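PDB 1XMX: Card1 endonuclease domain-containing protein from Vibrio cholerae, which is of unknown function but carries a Card1-like endonuclease domain and may bind nucleic acid. Local coordinates for residues Ser73-Leu78 with Glu106-Tyr111. Residues are numbered along the deposited sequence; the frame is centred on the assembly and turned at random.
Sequences SAIREL and EVFRSY
The guanidinium of Arg76 reaches across to residues 106-111 with CG1 of Val107 over one of its faces and the hydroxyl of Ser110 at its edge, near the plane. Tyr111 approaches the same group obliquely: its CE2 is 3.8 Å from Arg76 NH1, and ring and guanidinium planes are 26° apart. The ring has the carbonyl oxygen of Val107 at its edge, in plane. On the Phe108 ring, CG2 of Ile75 comes in obliquely, nearest CZ (3.7 Å) and almost as near CE1, the two side chains crossing at about a right angle.

The edge contact is a weak hydrogen bond, Arg76 NH2 to Ser110 OG at 3.3 Å, bent to 145° at the hydrogen. Ser110 OG sits between its own backbone N and carbonyl carbon, where it donates to Val107 O at 2.7 Å, so one hydroxyl links the arginine to the carbonyl of Val107. Glu106 OE1 lies 4.8 Å from Arg76 NH2, a separation that may still give some attraction, but its salt bridge is to Lys72.

Helices 68-85 and 98-110 lie side by side against a Rossmann-like sheet of strand order 3-2-1-4-5: helix 68-85 is the crossover from strand 56-61 to strand 88-92, past 30-35 and 4-9, and helix 98-110 the one from 88-92 to the adjacent 115-118. Here their axes run 9.7 Å apart, 31° from parallel. Val107 faces the partner helix directly. With CG1 anti to its backbone N, that methyl reaches Arg76 CA at 3.7 Å and Ile75 CG2 at 3.9 Å. Deeper in, Phe108 meets Phe91 of strand 88-92 edge-to-face, while Ile75 also touches Ile62. Toward the outside, the Tyr111 hydroxyl hydrogen-bonds Glu80, one turn on from Arg76, and its ring stacks with Trp113.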
ATOM      1  N   SER A  73       1.873 -17.221 -34.078  1.00 26.53           N
ATOM      2  CA  SER A  73       0.743 -17.435 -34.949  1.00 25.88           C
ATOM      3  C   SER A  73      -0.599 -16.847 -34.395  1.00 24.73           C
ATOM      4  O   SER A  73      -1.360 -16.201 -35.147  1.00 24.79           O
ATOM      5  CB  SER A  73       0.612 -18.921 -35.184  1.00 25.01           C
ATOM      6  OG  SER A  73       0.290 -19.065 -36.504  1.00 26.96           O
ATOM      7  N   ALA A  74      -0.896 -17.089 -33.111  1.00 22.91           N
ATOM      8  CA  ALA A  74      -2.118 -16.555 -32.519  1.00 22.59           C
ATOM      9  C   ALA A  74      -2.059 -15.029 -32.558  1.00 21.89           C
ATOM     10  O   ALA A  74      -3.005 -14.375 -32.952  1.00 21.62           O
ATOM     11  CB  ALA A  74      -2.306 -17.091 -31.036  1.00 23.88           C
ATOM     12  N   ILE A  75      -0.903 -14.466 -32.227  1.00 21.65           N
ATOM     13  CA  ILE A  75      -0.789 -13.017 -32.139  1.00 21.88           C
ATOM     14  C   ILE A  75      -0.792 -12.317 -33.497  1.00 24.30           C
ATOM     15  O   ILE A  75      -1.272 -11.189 -33.631  1.00 26.01           O
ATOM     16  CB  ILE A  75       0.432 -12.595 -31.264  1.00 21.64           C
ATOM     17  CG1 ILE A  75       0.226 -13.105 -29.813  1.00 21.35           C
ATOM     18  CG2 ILE A  75       0.648 -11.045 -31.327  1.00 18.42           C
ATOM     19  CD1 ILE A  75       1.502 -13.074 -28.891  1.00 21.66           C
ATOM     20  N   ARG A  76      -0.234 -12.971 -34.501  1.00 24.81           N
ATOM     21  CA  ARG A  76      -0.250 -12.418 -35.847  1.00 26.99           C
ATOM     22  C   ARG A  76      -1.683 -12.363 -36.401  1.00 27.00           C
ATOM     23  O   ARG A  76      -2.038 -11.423 -37.072  1.00 25.81           O
ATOM     24  CB  ARG A  76       0.653 -13.238 -36.749  1.00 28.23           C
ATOM     25  CG  ARG A  76       1.062 -12.516 -37.977  1.00 32.12           C
ATOM     26  CD  ARG A  76       2.260 -13.212 -38.618  1.00 35.16           C
ATOM     27  NE  ARG A  76       3.551 -12.731 -38.085  1.00 37.61           N
ATOM     28  CZ  ARG A  76       4.103 -11.545 -38.385  1.00 37.76           C
ATOM     29  NH1 ARG A  76       3.464 -10.696 -39.221  1.00 37.40           N
ATOM     30  NH2 ARG A  76       5.302 -11.223 -37.874  1.00 35.52           N
ATOM     31  N   GLU A  77      -2.498 -13.371 -36.099  1.00 27.92           N
ATOM     32  CA  GLU A  77      -3.933 -13.320 -36.389  1.00 30.48           C
ATOM     33  C   GLU A  77      -4.620 -12.107 -35.749  1.00 27.47           C
ATOM     34  O   GLU A  77      -5.372 -11.412 -36.385  1.00 26.03           O
ATOM     35  CB  GLU A  77      -4.626 -14.606 -35.912  1.00 31.43           C
ATOM     36  CG  GLU A  77      -4.644 -15.674 -36.964  1.00 35.21           C
ATOM     37  CD  GLU A  77      -5.454 -16.922 -36.564  1.00 37.29           C
ATOM     38  OE1 GLU A  77      -6.620 -16.737 -36.091  1.00 38.40           O
ATOM     39  OE2 GLU A  77      -4.919 -18.078 -36.760  1.00 39.90           O
ATOM     40  N   LEU A  78      -4.379 -11.901 -34.464  1.00 26.22           N
ATOM     41  CA  LEU A  78      -4.813 -10.696 -33.794  1.00 23.83           C
ATOM     42  C   LEU A  78      -4.283  -9.439 -34.498  1.00 24.27           C
ATOM     43  O   LEU A  78      -5.062  -8.506 -34.770  1.00 24.78           O
ATOM     44  CB  LEU A  78      -4.357 -10.697 -32.329  1.00 23.87           C
ATOM     45  CG  LEU A  78      -4.664  -9.388 -31.586  1.00 23.46           C
ATOM     46  CD1 LEU A  78      -6.175  -9.283 -31.479  1.00 22.97           C
ATOM     47  CD2 LEU A  78      -4.014  -9.403 -30.191  1.00 24.43           C
ATOM     48  N   GLU A 106       7.999  -9.450 -31.645  1.00 22.63           N
ATOM     49  CA  GLU A 106       8.357  -9.709 -33.063  1.00 27.49           C
ATOM     50  C   GLU A 106       7.169  -9.334 -33.962  1.00 24.85           C
ATOM     51  O   GLU A 106       7.326  -8.649 -34.967  1.00 25.10           O
ATOM     52  CB  GLU A 106       8.756 -11.169 -33.309  1.00 26.49           C
ATOM     53  CG  GLU A 106       9.232 -11.447 -34.757  1.00 32.67           C
ATOM     54  CD  GLU A 106       9.270 -12.950 -35.133  1.00 35.49           C
ATOM     55  OE1 GLU A 106       8.237 -13.639 -34.924  1.00 40.24           O
ATOM     56  OE2 GLU A 106      10.312 -13.456 -35.658  1.00 38.43           O
ATOM     57  N   VAL A 107       5.985  -9.811 -33.596  1.00 23.33           N
ATOM     58  CA  VAL A 107       4.798  -9.571 -34.396  1.00 23.62           C
ATOM     59  C   VAL A 107       4.509  -8.058 -34.482  1.00 23.17           C
ATOM     60  O   VAL A 107       4.394  -7.481 -35.567  1.00 21.09           O
ATOM     61  CB  VAL A 107       3.547 -10.326 -33.840  1.00 23.39           C
ATOM     62  CG1 VAL A 107       2.335  -9.978 -34.675  1.00 20.88           C
ATOM     63  CG2 VAL A 107       3.790 -11.847 -33.833  1.00 22.66           C
ATOM     64  N   PHE A 108       4.430  -7.410 -33.330  1.00 22.52           N
ATOM     65  CA  PHE A 108       4.034  -5.991 -33.320  1.00 22.79           C
ATOM     66  C   PHE A 108       5.097  -5.076 -33.964  1.00 23.48           C
ATOM     67  O   PHE A 108       4.766  -4.106 -34.661  1.00 22.16           O
ATOM     68  CB  PHE A 108       3.681  -5.539 -31.898  1.00 20.57           C
ATOM     69  CG  PHE A 108       2.490  -6.262 -31.327  1.00 20.88           C
ATOM     70  CD1 PHE A 108       1.453  -6.665 -32.150  1.00 22.83           C
ATOM     71  CD2 PHE A 108       2.373  -6.490 -29.982  1.00 19.05           C
ATOM     72  CE1 PHE A 108       0.329  -7.317 -31.607  1.00 24.77           C
ATOM     73  CE2 PHE A 108       1.259  -7.123 -29.446  1.00 20.21           C
ATOM     74  CZ  PHE A 108       0.239  -7.525 -30.250  1.00 22.23           C
ATOM     75  N   ARG A 109       6.361  -5.389 -33.732  1.00 22.40           N
ATOM     76  CA  ARG A 109       7.418  -4.638 -34.359  1.00 24.51           C
ATOM     77  C   ARG A 109       7.342  -4.710 -35.920  1.00 25.05           C
ATOM     78  O   ARG A 109       7.577  -3.713 -36.617  1.00 25.84           O
ATOM     79  CB  ARG A 109       8.787  -5.080 -33.816  1.00 24.90           C
ATOM     80  CG  ARG A 109       9.942  -4.450 -34.535  1.00 27.42           C
ATOM     81  CD  ARG A 109      10.050  -2.939 -34.229  1.00 28.73           C
ATOM     82  NE  ARG A 109      11.245  -2.398 -34.877  1.00 29.98           N
ATOM     83  CZ  ARG A 109      11.328  -2.097 -36.162  1.00 29.85           C
ATOM     84  NH1 ARG A 109      10.285  -2.255 -36.965  1.00 32.24           N
ATOM     85  NH2 ARG A 109      12.462  -1.660 -36.643  1.00 29.78           N
ATOM     86  N   SER A 110       6.942  -5.850 -36.468  1.00 24.42           N
ATOM     87  CA  SER A 110       6.837  -5.952 -37.929  1.00 24.74           C
ATOM     88  C   SER A 110       5.732  -5.086 -38.532  1.00 24.68           C
ATOM     89  O   SER A 110       5.808  -4.716 -39.676  1.00 23.05           O
ATOM     90  CB  SER A 110       6.679  -7.392 -38.411  1.00 24.06           C
ATOM     91  OG  SER A 110       5.428  -7.890 -38.012  1.00 24.53           O
ATOM     92  N   TYR A 111       4.720  -4.773 -37.735  1.00 25.59           N
ATOM     93  CA  TYR A 111       3.660  -3.849 -38.089  1.00 23.97           C
ATOM     94  C   TYR A 111       4.034  -2.385 -37.829  1.00 23.83           C
ATOM     95  O   TYR A 111       3.222  -1.490 -38.056  1.00 23.00           O
ATOM     96  CB  TYR A 111       2.401  -4.219 -37.294  1.00 25.71           C
ATOM     97  CG  TYR A 111       1.683  -5.425 -37.873  1.00 26.94           C
ATOM     98  CD1 TYR A 111       0.755  -5.262 -38.893  1.00 26.17           C
ATOM     99  CD2 TYR A 111       1.972  -6.727 -37.437  1.00 26.23           C
ATOM    100  CE1 TYR A 111       0.102  -6.340 -39.452  1.00 27.17           C
ATOM    101  CE2 TYR A 111       1.328  -7.816 -37.999  1.00 27.01           C
ATOM    102  CZ  TYR A 111       0.381  -7.597 -39.015  1.00 27.56           C
ATOM    103  OH  TYR A 111      -0.281  -8.634 -39.612  1.00 28.74           O
TER